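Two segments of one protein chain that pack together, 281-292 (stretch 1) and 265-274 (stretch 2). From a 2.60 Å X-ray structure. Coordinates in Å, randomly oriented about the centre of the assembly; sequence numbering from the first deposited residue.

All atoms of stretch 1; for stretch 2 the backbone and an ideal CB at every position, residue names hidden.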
ATOM      1  N   TYR A 281      15.547  -2.951 -36.291  1.00 22.46           N
ATOM      2  CA  TYR A 281      15.360  -4.382 -36.078  1.00 24.31           C
ATOM      3  C   TYR A 281      15.061  -4.699 -34.628  1.00 21.61           C
ATOM      4  O   TYR A 281      14.850  -5.844 -34.247  1.00 21.79           O
ATOM      5  CB  TYR A 281      16.601  -5.131 -36.565  1.00 27.17           C
ATOM      6  CG  TYR A 281      16.688  -5.088 -38.065  1.00 34.11           C
ATOM      7  CD1 TYR A 281      15.750  -5.770 -38.847  1.00 36.26           C
ATOM      8  CD2 TYR A 281      17.630  -4.281 -38.712  1.00 35.39           C
ATOM      9  CE1 TYR A 281      15.738  -5.646 -40.229  1.00 39.68           C
ATOM     10  CE2 TYR A 281      17.629  -4.147 -40.097  1.00 36.94           C
ATOM     11  CZ  TYR A 281      16.679  -4.831 -40.848  1.00 40.67           C
ATOM     12  OH  TYR A 281      16.647  -4.695 -42.215  1.00 44.94           O
ATOM     13  N   MET A 282      15.015  -3.648 -33.834  1.00 20.76           N
ATOM     14  CA  MET A 282      14.768  -3.738 -32.413  1.00 19.82           C
ATOM     15  C   MET A 282      13.493  -2.961 -32.117  1.00 19.66           C
ATOM     16  O   MET A 282      13.048  -2.884 -30.975  1.00 19.69           O
ATOM     17  CB  MET A 282      15.950  -3.107 -31.700  1.00 18.80           C
ATOM     18  CG  MET A 282      15.801  -2.959 -30.234  1.00 24.28           C
ATOM     19  SD  MET A 282      16.928  -1.694 -29.654  1.00 26.16           S
ATOM     20  CE  MET A 282      18.270  -2.014 -30.668  1.00 24.89           C
ATOM     21  N   LYS A 283      12.909  -2.370 -33.154  1.00 19.51           N
ATOM     22  CA  LYS A 283      11.688  -1.604 -32.968  1.00 19.41           C
ATOM     23  C   LYS A 283      10.532  -2.552 -32.761  1.00 18.62           C
ATOM     24  O   LYS A 283      10.105  -3.241 -33.689  1.00 18.14           O
ATOM     25  CB  LYS A 283      11.392  -0.726 -34.172  1.00 19.84           C
ATOM     26  CG  LYS A 283      10.203   0.166 -33.931  1.00 21.79           C
ATOM     27  CD  LYS A 283       9.914   1.038 -35.121  1.00 23.85           C
ATOM     28  CE  LYS A 283       8.627   1.799 -34.925  1.00 24.99           C
ATOM     29  NZ  LYS A 283       8.283   2.551 -36.147  1.00 29.55           N
ATOM     30  N   VAL A 284      10.018  -2.575 -31.539  1.00 16.38           N
ATOM     31  CA  VAL A 284       8.921  -3.460 -31.210  1.00 15.13           C
ATOM     32  C   VAL A 284       7.938  -2.679 -30.318  1.00 14.31           C
ATOM     33  O   VAL A 284       8.250  -1.572 -29.880  1.00 14.54           O
ATOM     34  CB  VAL A 284       9.514  -4.713 -30.523  1.00 15.93           C
ATOM     35  CG1 VAL A 284       9.764  -4.438 -29.078  1.00 12.29           C
ATOM     36  CG2 VAL A 284       8.628  -5.916 -30.751  1.00 23.92           C
ATOM     37  N   ALA A 285       6.744  -3.209 -30.072  1.00 14.08           N
ATOM     38  CA  ALA A 285       5.780  -2.485 -29.228  1.00 13.81           C
ATOM     39  C   ALA A 285       5.171  -3.405 -28.207  1.00 15.74           C
ATOM     40  O   ALA A 285       4.605  -4.439 -28.572  1.00 20.36           O
ATOM     41  CB  ALA A 285       4.684  -1.896 -30.059  1.00 10.37           C
ATOM     42  N   PRO A 286       5.264  -3.045 -26.916  1.00 14.33           N
ATOM     43  CA  PRO A 286       5.893  -1.845 -26.349  1.00 15.24           C
ATOM     44  C   PRO A 286       7.386  -1.797 -26.630  1.00 15.76           C
ATOM     45  O   PRO A 286       8.018  -2.826 -26.859  1.00 14.65           O
ATOM     46  CB  PRO A 286       5.648  -1.985 -24.851  1.00 13.09           C
ATOM     47  CG  PRO A 286       4.534  -2.922 -24.758  1.00 16.62           C
ATOM     48  CD  PRO A 286       4.793  -3.916 -25.841  1.00 13.12           C
ATOM     49  N   PRO A 287       7.976  -0.596 -26.570  1.00 16.87           N
ATOM     50  CA  PRO A 287       9.405  -0.385 -26.817  1.00 15.65           C
ATOM     51  C   PRO A 287      10.300  -1.098 -25.813  1.00 17.87           C
ATOM     52  O   PRO A 287       9.898  -1.355 -24.669  1.00 17.76           O
ATOM     53  CB  PRO A 287       9.556   1.129 -26.696  1.00 14.16           C
ATOM     54  CG  PRO A 287       8.191   1.654 -26.986  1.00 14.06           C
ATOM     55  CD  PRO A 287       7.309   0.682 -26.274  1.00 13.66           C
ATOM     56  N   VAL A 288      11.513  -1.425 -26.249  1.00 17.87           N
ATOM     57  CA  VAL A 288      12.485  -2.042 -25.363  1.00 16.32           C
ATOM     58  C   VAL A 288      12.865  -0.890 -24.448  1.00 17.15           C
ATOM     59  O   VAL A 288      12.953   0.256 -24.890  1.00 16.24           O
ATOM     60  CB  VAL A 288      13.712  -2.515 -26.131  1.00 16.13           C
ATOM     61  CG1 VAL A 288      14.809  -2.912 -25.172  1.00 15.81           C
ATOM     62  CG2 VAL A 288      13.332  -3.692 -26.994  1.00 15.90           C
ATOM     63  N   ARG A 289      13.070  -1.179 -23.173  1.00 16.86           N
ATOM     64  CA  ARG A 289      13.391  -0.130 -22.224  1.00 18.22           C
ATOM     65  C   ARG A 289      14.872   0.046 -21.878  1.00 19.64           C
ATOM     66  O   ARG A 289      15.748  -0.584 -22.470  1.00 20.52           O
ATOM     67  CB  ARG A 289      12.568  -0.346 -20.961  1.00 18.17           C
ATOM     68  CG  ARG A 289      11.297   0.487 -20.904  1.00 21.18           C
ATOM     69  CD  ARG A 289      10.248   0.180 -21.960  1.00 17.87           C
ATOM     70  NE  ARG A 289       9.698   1.440 -22.462  1.00 20.36           N
ATOM     71  CZ  ARG A 289       8.411   1.684 -22.704  1.00 20.19           C
ATOM     72  NH1 ARG A 289       7.488   0.760 -22.496  1.00 18.33           N
ATOM     73  NH2 ARG A 289       8.046   2.867 -23.170  1.00 20.10           N
ATOM     74  N   SER A 290      15.142   0.905 -20.902  1.00 21.51           N
ATOM     75  CA  SER A 290      16.514   1.214 -20.487  1.00 23.36           C
ATOM     76  C   SER A 290      17.303   0.106 -19.794  1.00 23.88           C
ATOM     77  O   SER A 290      16.734  -0.835 -19.230  1.00 24.04           O
ATOM     78  CB  SER A 290      16.522   2.431 -19.564  1.00 22.31           C
ATOM     79  OG  SER A 290      16.314   2.030 -18.224  1.00 22.36           O
ATOM     80  N   ALA A 291      18.627   0.263 -19.814  1.00 24.65           N
ATOM     81  CA  ALA A 291      19.543  -0.692 -19.193  1.00 24.06           C
ATOM     82  C   ALA A 291      19.252  -0.838 -17.705  1.00 22.92           C
ATOM     83  O   ALA A 291      19.313  -1.936 -17.161  1.00 20.53           O
ATOM     84  CB  ALA A 291      20.983  -0.243 -19.399  1.00 23.95           C
ATOM     85  N   GLU A 292      18.940   0.277 -17.054  1.00 24.50           N
ATOM     86  CA  GLU A 292      18.631   0.256 -15.637  1.00 28.48           C
ATOM     87  C   GLU A 292      17.415  -0.599 -15.372  1.00 26.50           C
ATOM     88  O   GLU A 292      17.418  -1.403 -14.441  1.00 27.37           O
ATOM     89  CB  GLU A 292      18.351   1.653 -15.134  1.00 34.93           C
ATOM     90  CG  GLU A 292      19.452   2.617 -15.425  1.00 51.69           C
ATOM     91  CD  GLU A 292      19.070   4.019 -15.003  1.00 64.72           C
ATOM     92  OE1 GLU A 292      18.763   4.212 -13.795  1.00 68.90           O
ATOM     93  OE2 GLU A 292      19.068   4.922 -15.879  1.00 70.91           O
ATOM     94  N   UNK A 265      12.072 -12.655 -24.305  1.00 12.38           N
ATOM     95  CA  UNK A 265      13.511 -12.505 -24.508  1.00 10.90           C
ATOM     96  C   UNK A 265      13.962 -11.201 -25.148  1.00 12.18           C
ATOM     97  O   UNK A 265      15.095 -10.794 -24.946  1.00 14.67           O
ATOM     98  CB  UNK A 265      14.010 -13.664 -25.373  1.00 10.90           C
ATOM     99  N   UNK A 266      13.089 -10.530 -25.896  1.00 14.25           N
ATOM    100  CA  UNK A 266      13.467  -9.252 -26.521  1.00 16.71           C
ATOM    101  C   UNK A 266      13.662  -8.168 -25.476  1.00 16.64           C
ATOM    102  O   UNK A 266      14.488  -7.273 -25.644  1.00 18.54           O
ATOM    103  CB  UNK A 266      12.406  -8.812 -27.532  1.00 16.71           C
ATOM    104  N   UNK A 267      12.872  -8.233 -24.412  1.00 15.02           N
ATOM    105  CA  UNK A 267      12.941  -7.232 -23.367  1.00 14.62           C
ATOM    106  C   UNK A 267      14.024  -7.527 -22.353  1.00 15.63           C
ATOM    107  O   UNK A 267      14.525  -6.611 -21.703  1.00 16.68           O
ATOM    108  CB  UNK A 267      11.589  -7.120 -22.660  1.00 14.62           C
ATOM    109  N   UNK A 268      14.390  -8.798 -22.220  1.00 16.16           N
ATOM    110  CA  UNK A 268      15.427  -9.187 -21.267  1.00 17.09           C
ATOM    111  C   UNK A 268      16.832  -9.126 -21.859  1.00 18.61           C
ATOM    112  O   UNK A 268      17.778  -8.748 -21.169  1.00 18.47           O
ATOM    113  CB  UNK A 268      15.152 -10.601 -20.753  1.00 17.09           C
ATOM    114  N   UNK A 269      16.956  -9.474 -23.139  1.00 17.68           N
ATOM    115  CA  UNK A 269      18.249  -9.502 -23.814  1.00 16.74           C
ATOM    116  C   UNK A 269      18.612  -8.312 -24.687  1.00 17.05           C
ATOM    117  O   UNK A 269      19.615  -8.357 -25.397  1.00 17.38           O
ATOM    118  CB  UNK A 269      18.309 -10.758 -24.685  1.00 16.74           C
ATOM    119  N   UNK A 270      17.805  -7.256 -24.659  1.00 16.77           N
ATOM    120  CA  UNK A 270      18.105  -6.069 -25.454  1.00 16.72           C
ATOM    121  C   UNK A 270      17.837  -4.848 -24.607  1.00 17.87           C
ATOM    122  O   UNK A 270      16.949  -4.845 -23.755  1.00 17.67           O
ATOM    123  CB  UNK A 270      17.281  -6.032 -26.743  1.00 16.72           C
ATOM    124  N   UNK A 271      18.601  -3.799 -24.858  1.00 18.41           N
ATOM    125  CA  UNK A 271      18.491  -2.573 -24.091  1.00 18.15           C
ATOM    126  C   UNK A 271      18.459  -1.385 -25.008  1.00 20.59           C
ATOM    127  O   UNK A 271      18.856  -1.491 -26.164  1.00 21.34           O
ATOM    128  CB  UNK A 271      19.645  -2.444 -23.095  1.00 18.15           C
ATOM    129  N   UNK A 272      17.986  -0.249 -24.512  1.00 23.30           N
ATOM    130  CA  UNK A 272      17.956   0.920 -25.365  1.00 26.76           C
ATOM    131  C   UNK A 272      19.360   1.312 -25.805  1.00 30.97           C
ATOM    132  O   UNK A 272      19.513   1.893 -26.876  1.00 33.79           O
ATOM    133  CB  UNK A 272      17.279   2.087 -24.643  1.00 26.76           C
ATOM    134  N   UNK A 273      20.404   1.011 -25.031  1.00 33.29           N
ATOM    135  CA  UNK A 273      21.699   1.401 -25.557  1.00 37.39           C
ATOM    136  C   UNK A 273      22.252   0.433 -26.595  1.00 38.36           C
ATOM    137  O   UNK A 273      23.458   0.316 -26.779  1.00 42.84           O
ATOM    138  CB  UNK A 273      22.697   1.536 -24.405  1.00 37.39           C
ATOM    139  N   UNK A 274      21.342  -0.241 -27.293  1.00 37.48           N
ATOM    140  CA  UNK A 274      21.682  -1.154 -28.383  1.00 35.33           C
ATOM    141  C   UNK A 274      20.952  -0.565 -29.581  1.00 35.26           C
ATOM    142  O   UNK A 274      21.131  -0.996 -30.722  1.00 33.53           O
ATOM    143  CB  UNK A 274      21.283  -2.604 -28.100  1.00 35.33           C
TER

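Position 265 opens a short helix out of reach of stretch 1, so this contact sets no rule for it; phi of -53° would admit many residues, proline among them. It is Pro-265, whose O accepts both the backbone N and the ND2 of residue 269.

At 266 the CA-to-CB bond points toward stretch 1, but the ideal CB is still 5.2 Å from Val-288 CG2 and 5.3 Å from Val-284 CG1. With two valine methyls at that distance, an apolar or a long flexible side chain would suit. Gln-266 is found; its side chain approaches no closer than 5.1 Å, from CB to Val-288 CG2, while its backbone O is 4.0 Å from that methyl.

From 267 the bond leaves sideways, with nothing of stretch 1 within 5.5 Å of the ideal CB. Farther out lie the carbonyls of Pro-286 and Pro-287, so the site favours a long side chain, ideally one with a donor at its tip. Tyr-267 fits: with chi1 at m, its OH donates to Pro-286 O at 2.6 Å. That carbonyl, Pro-287 O and Val-288 CA all lie at the ring edge, while Val-284 CG1 packs 4.1 Å from Tyr-267 CZ.

Position 268 points away and 269 is out of reach, so stretch 1 constrains neither. They are Leu-268 and Asn-269; the latter, first to leave helical angles, sends ND2 back to Pro-265 O.

Position 270 has extended angles and a CB directed toward stretch 1, 4.3 Å from Val-288 CG1 and 4.9 Å from Met-282 CG. These neighbours call for a branched or medium aliphatic. Ile-270 answers, its CG2 reaching Met-282 CG at 3.8 Å.

At 271 the CB passes sideways, 4.3 Å from Ala-291 CA, beside the start of a helix. A small or beta-branched residue would suit the extended backbone. Thr-271 lays CG2 3.7 Å from Ala-291 CB, and its N donates to the side chain of 274.

Position 272 is fixed first by its backbone: N donates to Arg-289 O at 3.0 Å, which excludes proline. Its ideal CB lies only 3.8 Å from that same oxygen, favouring a compact side chain. Thr-272 places CG2 3.3 Å from Val-288 O and OG1 3.4 Å from Ser-290 CA.

The ideal CB of 273 has nothing of stretch 1 within 5.5 Å, so many polar residues would serve. Asp-273 brings OD2 to 3.6 Å from Ala-291 CB.

At 274 the CB points toward Met-282 CE, 4.0 Å away; a short side chain, apolar or polar, could pack there. Asp-274 rests CB against that methyl and turns OD2 back to Thr-271 N at 3.1 Å, bracing the turn.

Stretch 2 (265-274) PQYLNITTDD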
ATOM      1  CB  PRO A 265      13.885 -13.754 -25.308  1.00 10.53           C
ATOM      2  CG  PRO A 265      12.609 -14.173 -25.961  1.00 12.86           C
ATOM      3  CD  PRO A 265      11.553 -13.875 -24.945  1.00 11.01           C
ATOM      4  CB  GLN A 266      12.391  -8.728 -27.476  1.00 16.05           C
ATOM      5  CG  GLN A 266      11.477  -9.763 -28.015  1.00 22.25           C
ATOM      6  CD  GLN A 266      10.344 -10.062 -27.081  1.00 21.41           C
ATOM      7  OE1 GLN A 266       9.266  -9.491 -27.198  1.00 22.76           O
ATOM      8  NE2 GLN A 266      10.584 -10.959 -26.137  1.00 24.77           N
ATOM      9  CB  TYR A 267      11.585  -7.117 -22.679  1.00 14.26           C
ATOM     10  CG  TYR A 267      10.514  -6.633 -23.613  1.00 13.25           C
ATOM     11  CD1 TYR A 267      10.536  -5.328 -24.105  1.00 14.06           C
ATOM     12  CD2 TYR A 267       9.503  -7.489 -24.050  1.00 12.03           C
ATOM     13  CE1 TYR A 267       9.579  -4.884 -25.011  1.00 13.28           C
ATOM     14  CE2 TYR A 267       8.537  -7.059 -24.960  1.00 10.37           C
ATOM     15  CZ  TYR A 267       8.581  -5.755 -25.435  1.00 13.72           C
ATOM     16  OH  TYR A 267       7.635  -5.322 -26.340  1.00 13.24           O
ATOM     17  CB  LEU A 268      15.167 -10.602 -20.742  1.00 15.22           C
ATOM     18  CG  LEU A 268      13.911 -10.768 -19.886  1.00 14.00           C
ATOM     19  CD1 LEU A 268      13.662 -12.227 -19.603  1.00 15.44           C
ATOM     20  CD2 LEU A 268      14.082 -10.016 -18.601  1.00 14.10           C
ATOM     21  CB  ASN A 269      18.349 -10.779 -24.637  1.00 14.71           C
ATOM     22  CG  ASN A 269      18.229 -12.012 -23.782  1.00 18.30           C
ATOM     23  OD1 ASN A 269      19.166 -12.379 -23.076  1.00 20.07           O
ATOM     24  ND2 ASN A 269      17.063 -12.651 -23.816  1.00 19.33           N
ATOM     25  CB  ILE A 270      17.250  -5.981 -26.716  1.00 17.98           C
ATOM     26  CG1 ILE A 270      17.392  -7.257 -27.530  1.00 19.70           C
ATOM     27  CG2 ILE A 270      17.714  -4.820 -27.570  1.00 18.56           C
ATOM     28  CD1 ILE A 270      16.474  -7.291 -28.712  1.00 22.31           C
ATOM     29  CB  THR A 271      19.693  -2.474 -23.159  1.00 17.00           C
ATOM     30  OG1 THR A 271      19.370  -3.131 -21.936  1.00 18.80           O
ATOM     31  CG2 THR A 271      20.089  -1.059 -22.906  1.00 14.29           C
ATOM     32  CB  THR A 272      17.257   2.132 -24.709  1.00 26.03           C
ATOM     33  OG1 THR A 272      17.819   2.394 -23.418  1.00 25.45           O
ATOM     34  CG2 THR A 272      15.774   1.871 -24.591  1.00 25.05           C
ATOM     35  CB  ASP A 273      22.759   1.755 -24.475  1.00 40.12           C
ATOM     36  CG  ASP A 273      22.574   1.038 -23.165  1.00 40.82           C
ATOM     37  OD1 ASP A 273      22.922  -0.156 -23.076  1.00 44.46           O
ATOM     38  OD2 ASP A 273      22.100   1.692 -22.211  1.00 41.98           O
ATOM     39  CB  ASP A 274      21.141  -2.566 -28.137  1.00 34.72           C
ATOM     40  CG  ASP A 274      21.970  -3.348 -27.153  1.00 36.75           C
ATOM     41  OD1 ASP A 274      23.202  -3.407 -27.343  1.00 40.73           O
ATOM     42  OD2 ASP A 274      21.391  -3.917 -26.200  1.00 37.72           O
TER
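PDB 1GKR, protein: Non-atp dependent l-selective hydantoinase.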